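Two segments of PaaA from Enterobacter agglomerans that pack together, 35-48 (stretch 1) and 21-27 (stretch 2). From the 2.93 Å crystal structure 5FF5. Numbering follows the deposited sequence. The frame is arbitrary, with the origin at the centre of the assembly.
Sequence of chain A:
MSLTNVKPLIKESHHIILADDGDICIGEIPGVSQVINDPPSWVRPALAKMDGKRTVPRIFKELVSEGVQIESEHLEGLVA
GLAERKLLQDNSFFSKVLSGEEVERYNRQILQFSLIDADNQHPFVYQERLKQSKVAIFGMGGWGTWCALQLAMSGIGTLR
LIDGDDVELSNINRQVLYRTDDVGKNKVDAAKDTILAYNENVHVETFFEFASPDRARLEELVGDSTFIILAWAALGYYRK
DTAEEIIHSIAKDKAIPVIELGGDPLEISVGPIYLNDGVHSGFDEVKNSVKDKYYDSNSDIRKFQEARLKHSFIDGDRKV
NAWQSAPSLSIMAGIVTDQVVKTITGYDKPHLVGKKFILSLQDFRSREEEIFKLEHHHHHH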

ATOM      1  N   VAL A  35       4.049  -6.257  30.959  1.00 61.53           N
ATOM      2  CA  VAL A  35       2.847  -6.990  31.291  1.00 61.65           C
ATOM      3  C   VAL A  35       2.785  -7.141  32.801  1.00 59.73           C
ATOM      4  O   VAL A  35       3.576  -7.880  33.389  1.00 63.21           O
ATOM      5  CB  VAL A  35       2.819  -8.376  30.623  1.00 55.44           C
ATOM      6  CG1 VAL A  35       1.682  -9.193  31.179  1.00 62.89           C
ATOM      7  CG2 VAL A  35       2.698  -8.236  29.119  1.00 57.82           C
ATOM      8  N   ILE A  36       1.863  -6.417  33.426  1.00 61.23           N
ATOM      9  CA  ILE A  36       1.601  -6.553  34.856  1.00 59.44           C
ATOM     10  C   ILE A  36       0.590  -7.667  35.102  1.00 58.18           C
ATOM     11  O   ILE A  36      -0.572  -7.553  34.709  1.00 60.43           O
ATOM     12  CB  ILE A  36       1.070  -5.242  35.458  1.00 52.43           C
ATOM     13  CG1 ILE A  36       2.126  -4.140  35.327  1.00 65.21           C
ATOM     14  CG2 ILE A  36       0.727  -5.443  36.879  1.00 47.29           C
ATOM     15  CD1 ILE A  36       1.663  -2.769  35.771  1.00 59.94           C
ATOM     16  N   ASN A  37       1.036  -8.752  35.728  1.00 56.83           N
ATOM     17  CA  ASN A  37       0.142  -9.861  36.059  1.00 63.95           C
ATOM     18  C   ASN A  37      -0.521  -9.645  37.413  1.00 62.68           C
ATOM     19  O   ASN A  37       0.110  -9.161  38.346  1.00 69.84           O
ATOM     20  CB  ASN A  37       0.890 -11.202  36.077  1.00 62.37           C
ATOM     21  CG  ASN A  37       1.692 -11.447  34.818  1.00 68.27           C
ATOM     22  OD1 ASN A  37       1.138 -11.765  33.763  1.00 73.24           O
ATOM     23  ND2 ASN A  37       3.011 -11.319  34.924  1.00 65.42           N
ATOM     24  N   ASP A  38      -1.786 -10.022  37.520  1.00 62.51           N
ATOM     25  CA  ASP A  38      -2.493  -9.955  38.791  1.00 70.22           C
ATOM     26  C   ASP A  38      -2.184  -8.660  39.525  1.00 67.00           C
ATOM     27  O   ASP A  38      -1.645  -8.693  40.631  1.00 77.94           O
ATOM     28  CB  ASP A  38      -2.128 -11.161  39.668  1.00 64.59           C
ATOM     29  N   PRO A  39      -2.487  -7.511  38.900  1.00 60.78           N
ATOM     30  CA  PRO A  39      -2.190  -6.252  39.591  1.00 61.86           C
ATOM     31  C   PRO A  39      -3.109  -6.017  40.799  1.00 63.28           C
ATOM     32  O   PRO A  39      -4.280  -6.416  40.791  1.00 63.10           O
ATOM     33  CB  PRO A  39      -2.418  -5.191  38.508  1.00 45.34           C
ATOM     34  CG  PRO A  39      -3.397  -5.803  37.583  1.00 52.03           C
ATOM     35  CD  PRO A  39      -3.156  -7.293  37.606  1.00 57.58           C
ATOM     36  N   PRO A  40      -2.565  -5.397  41.853  1.00 51.04           N
ATOM     37  CA  PRO A  40      -3.428  -4.847  42.898  1.00 53.94           C
ATOM     38  C   PRO A  40      -4.639  -4.133  42.300  1.00 64.72           C
ATOM     39  O   PRO A  40      -4.533  -3.500  41.252  1.00 70.47           O
ATOM     40  CB  PRO A  40      -2.513  -3.855  43.616  1.00 62.15           C
ATOM     41  CG  PRO A  40      -1.107  -4.433  43.433  1.00 58.46           C
ATOM     42  CD  PRO A  40      -1.128  -5.260  42.164  1.00 53.01           C
ATOM     43  N   SER A  41      -5.781  -4.247  42.961  1.00 73.88           N
ATOM     44  CA  SER A  41      -6.984  -3.526  42.559  1.00 69.52           C
ATOM     45  C   SER A  41      -6.700  -2.059  42.206  1.00 65.42           C
ATOM     46  O   SER A  41      -7.383  -1.476  41.365  1.00 70.44           O
ATOM     47  CB  SER A  41      -8.034  -3.605  43.682  1.00 67.94           C
ATOM     48  OG  SER A  41      -9.312  -3.202  43.223  1.00 55.38           O
ATOM     49  N   TRP A  42      -5.675  -1.468  42.817  1.00 61.78           N
ATOM     50  CA  TRP A  42      -5.524  -0.022  42.736  1.00 60.91           C
ATOM     51  C   TRP A  42      -4.928   0.522  41.406  1.00 76.62           C
ATOM     52  O   TRP A  42      -5.049   1.726  41.111  1.00 66.34           O
ATOM     53  CB  TRP A  42      -4.703   0.473  43.944  1.00 58.00           C
ATOM     54  CG  TRP A  42      -3.285  -0.054  44.134  1.00 60.90           C
ATOM     55  CD1 TRP A  42      -2.854  -0.939  45.088  1.00 69.34           C
ATOM     56  CD2 TRP A  42      -2.116   0.329  43.399  1.00 67.60           C
ATOM     57  NE1 TRP A  42      -1.490  -1.145  44.980  1.00 48.31           N
ATOM     58  CE2 TRP A  42      -1.018  -0.379  43.950  1.00 63.74           C
ATOM     59  CE3 TRP A  42      -1.891   1.181  42.309  1.00 62.86           C
ATOM     60  CZ2 TRP A  42       0.274  -0.257  43.449  1.00 68.82           C
ATOM     61  CZ3 TRP A  42      -0.613   1.301  41.817  1.00 62.23           C
ATOM     62  CH2 TRP A  42       0.458   0.591  42.388  1.00 70.94           C
ATOM     63  N   VAL A  43      -4.327  -0.356  40.596  1.00 71.79           N
ATOM     64  CA  VAL A  43      -3.577   0.068  39.405  1.00 65.49           C
ATOM     65  C   VAL A  43      -4.455   0.572  38.252  1.00 63.57           C
ATOM     66  O   VAL A  43      -4.133   1.571  37.603  1.00 63.86           O
ATOM     67  CB  VAL A  43      -2.700  -1.082  38.886  1.00 72.25           C
ATOM     68  CG1 VAL A  43      -1.684  -0.563  37.856  1.00 60.41           C
ATOM     69  CG2 VAL A  43      -2.005  -1.791  40.066  1.00 62.31           C
ATOM     70  N   ARG A  44      -5.561  -0.119  38.001  1.00 67.00           N
ATOM     71  CA  ARG A  44      -6.530   0.286  36.976  1.00 67.35           C
ATOM     72  C   ARG A  44      -7.016   1.741  37.113  1.00 66.46           C
ATOM     73  O   ARG A  44      -7.177   2.423  36.109  1.00 68.22           O
ATOM     74  CB  ARG A  44      -7.724  -0.684  36.993  1.00 71.50           C
ATOM     75  CG  ARG A  44      -9.108  -0.065  36.812  1.00 74.69           C
ATOM     76  CD  ARG A  44      -9.407   0.295  35.364  1.00 72.57           C
ATOM     77  NE  ARG A  44     -10.806   0.022  35.012  1.00 75.91           N
ATOM     78  CZ  ARG A  44     -11.445   0.584  33.985  1.00 67.54           C
ATOM     79  NH1 ARG A  44     -12.715   0.279  33.732  1.00 55.09           N
ATOM     80  NH2 ARG A  44     -10.815   1.464  33.215  1.00 66.30           N
ATOM     81  N   PRO A  45      -7.272   2.213  38.353  1.00 74.29           N
ATOM     82  CA  PRO A  45      -7.585   3.640  38.558  1.00 67.09           C
ATOM     83  C   PRO A  45      -6.332   4.508  38.655  1.00 67.52           C
ATOM     84  O   PRO A  45      -6.374   5.711  38.356  1.00 63.82           O
ATOM     85  CB  PRO A  45      -8.346   3.654  39.891  1.00 56.71           C
ATOM     86  CG  PRO A  45      -8.692   2.215  40.178  1.00 70.55           C
ATOM     87  CD  PRO A  45      -7.586   1.416  39.551  1.00 65.76           C
ATOM     88  N   ALA A  46      -5.233   3.894  39.089  1.00 68.83           N
ATOM     89  CA  ALA A  46      -3.941   4.572  39.166  1.00 68.13           C
ATOM     90  C   ALA A  46      -3.476   5.004  37.790  1.00 64.37           C
ATOM     91  O   ALA A  46      -3.468   6.194  37.487  1.00 70.31           O
ATOM     92  CB  ALA A  46      -2.897   3.674  39.815  1.00 74.55           C
ATOM     93  N   LEU A  47      -3.094   4.033  36.958  1.00 66.50           N
ATOM     94  CA  LEU A  47      -2.622   4.323  35.597  1.00 70.63           C
ATOM     95  C   LEU A  47      -3.619   5.212  34.856  1.00 61.62           C
ATOM     96  O   LEU A  47      -3.225   6.178  34.214  1.00 64.69           O
ATOM     97  CB  LEU A  47      -2.379   3.025  34.797  1.00 66.08           C
ATOM     98  CG  LEU A  47      -1.395   1.968  35.325  1.00 58.08           C
ATOM     99  CD1 LEU A  47      -1.509   0.667  34.535  1.00 42.09           C
ATOM    100  CD2 LEU A  47       0.046   2.484  35.326  1.00 58.33           C
ATOM    101  N   ALA A  48      -4.908   4.898  34.972  1.00 57.91           N
ATOM    102  CA  ALA A  48      -5.963   5.649  34.285  1.00 62.05           C
ATOM    103  C   ALA A  48      -5.923   7.150  34.550  1.00 64.63           C
ATOM    104  O   ALA A  48      -6.690   7.903  33.957  1.00 68.89           O
ATOM    105  CB  ALA A  48      -7.338   5.106  34.672  1.00 65.12           C
TER
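Stretch 2 21-27: DGDICIG

How does stretch 2 run along stretch 1? Residues Ile-24 to Ile-26 are extended, and they lie antiparallel to the short strand Val-35 to Ile-36. Val-35 faces Cys-25, with their CA atoms 4.5 Å apart, and Ile-36 faces Ile-24, CA to CA 5.3 Å. Beyond this ladder the chain of stretch 1 loops through a type I turn from Pro-40 to Val-43 and enters a helix. The helix and the strand of stretch 2 run in nearly the same direction, crossing at 22° with their axes 11.3 Å apart at closest approach.

Which hydrogen bonds hold the backbones together? Ile-24 and Ile-36 form the hydrogen-bonded pair of the ladder: Ile-24 N donates to Ile-36 O at 3.1 Å, and Ile-36 N donates to Ile-24 O at 2.9 Å, the second less linear at 134°. The neighbouring pair, Val-35 and Cys-25, is non-hydrogen-bonded, although Val-35 CA makes a CA-H...O contact with Ile-24 O at 3.6 Å.

What does Asp-23 add where the ladder ends? Its side chain, chi1 in the m rotamer, accepts a nearly straight hydrogen bond from the backbone, Asp-38 N to Asp-23 OD1 at 3.0 Å, tying the loop to stretch 2. Asp-23 N in turn donates to Asp-21 OD1 at 3.1 Å. Beside it, Pro-39 CD lies 3.8 Å from Gly-22 O.

Where do the apolar side chains meet? Ile-24, whose side chain lies on the same sheet face as that of Ile-36, is the centre. Leu-47 CD1 comes within 3.5 Å of Ile-24 CD1, Val-43 CG1 lies 4.3 Å from that same Ile-24 CD1, and Pro-39 CG is 4.4 Å from Ile-24 CG1. Leu-47 CD1 also reaches Ile-26 CD1 at 4.0 Å, so the helix packs against two strand residues. On the other face, Val-35 CG2 rests 4.2 Å from Cys-25 CB.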

ATOM      1  N   ASP A  21      -9.315 -11.564  32.197  1.00 54.05           N
ATOM      2  CA  ASP A  21      -9.004 -12.003  33.557  1.00 50.82           C
ATOM      3  C   ASP A  21      -8.458 -10.878  34.462  1.00 56.67           C
ATOM      4  O   ASP A  21      -8.146 -11.115  35.632  1.00 62.92           O
ATOM      5  CB  ASP A  21      -8.013 -13.180  33.521  1.00 55.68           C
ATOM      6  CG  ASP A  21      -6.673 -12.830  32.848  1.00 70.88           C
ATOM      7  OD1 ASP A  21      -6.316 -11.626  32.758  1.00 60.02           O
ATOM      8  OD2 ASP A  21      -5.961 -13.777  32.424  1.00 77.08           O
ATOM      9  N   GLY A  22      -8.335  -9.664  33.932  1.00 55.00           N
ATOM     10  CA  GLY A  22      -7.893  -8.531  34.733  1.00 48.76           C
ATOM     11  C   GLY A  22      -6.428  -8.117  34.635  1.00 57.66           C
ATOM     12  O   GLY A  22      -6.042  -7.097  35.209  1.00 57.45           O
ATOM     13  N   ASP A  23      -5.604  -8.890  33.926  1.00 60.96           N
ATOM     14  CA  ASP A  23      -4.194  -8.532  33.734  1.00 53.73           C
ATOM     15  C   ASP A  23      -4.090  -7.297  32.850  1.00 53.84           C
ATOM     16  O   ASP A  23      -4.983  -7.039  32.047  1.00 54.11           O
ATOM     17  CB  ASP A  23      -3.404  -9.690  33.113  1.00 52.06           C
ATOM     18  CG  ASP A  23      -3.352 -10.917  34.014  1.00 61.79           C
ATOM     19  OD1 ASP A  23      -3.575 -10.761  35.231  1.00 74.60           O
ATOM     20  OD2 ASP A  23      -3.087 -12.038  33.521  1.00 60.08           O
ATOM     21  N   ILE A  24      -3.010  -6.533  32.995  1.00 53.71           N
ATOM     22  CA  ILE A  24      -2.812  -5.340  32.167  1.00 52.45           C
ATOM     23  C   ILE A  24      -1.540  -5.405  31.323  1.00 55.46           C
ATOM     24  O   ILE A  24      -0.496  -5.880  31.767  1.00 54.65           O
ATOM     25  CB  ILE A  24      -2.747  -4.060  33.005  1.00 54.04           C
ATOM     26  CG1 ILE A  24      -1.576  -4.149  33.995  1.00 65.33           C
ATOM     27  CG2 ILE A  24      -4.075  -3.813  33.717  1.00 47.07           C
ATOM     28  CD1 ILE A  24      -0.925  -2.806  34.324  1.00 62.22           C
ATOM     29  N   CYS A  25      -1.650  -4.916  30.096  1.00 55.45           N
ATOM     30  CA  CYS A  25      -0.513  -4.827  29.192  1.00 59.49           C
ATOM     31  C   CYS A  25      -0.406  -3.426  28.603  1.00 58.36           C
ATOM     32  O   CYS A  25      -1.241  -3.010  27.791  1.00 57.80           O
ATOM     33  CB  CYS A  25      -0.628  -5.864  28.072  1.00 58.78           C
ATOM     34  SG  CYS A  25       0.405  -5.514  26.617  1.00 62.14           S
ATOM     35  N   ILE A  26       0.619  -2.699  29.025  1.00 49.62           N
ATOM     36  CA  ILE A  26       0.856  -1.357  28.511  1.00 60.49           C
ATOM     37  C   ILE A  26       1.559  -1.364  27.120  1.00 66.57           C
ATOM     38  O   ILE A  26       2.783  -1.438  27.035  1.00 61.97           O
ATOM     39  CB  ILE A  26       1.668  -0.554  29.542  1.00 57.99           C
ATOM     40  CG1 ILE A  26       0.858  -0.468  30.848  1.00 63.62           C
ATOM     41  CG2 ILE A  26       2.043   0.831  29.003  1.00 49.90           C
ATOM     42  CD1 ILE A  26       1.574   0.229  32.015  1.00 56.42           C
ATOM     43  N   GLY A  27       0.767  -1.290  26.046  1.00 56.42           N
ATOM     44  CA  GLY A  27       1.268  -1.358  24.685  1.00 53.80           C
ATOM     45  C   GLY A  27       0.469  -2.335  23.835  1.00 60.07           C
ATOM     46  O   GLY A  27       0.080  -3.389  24.310  1.00 67.65           O
TER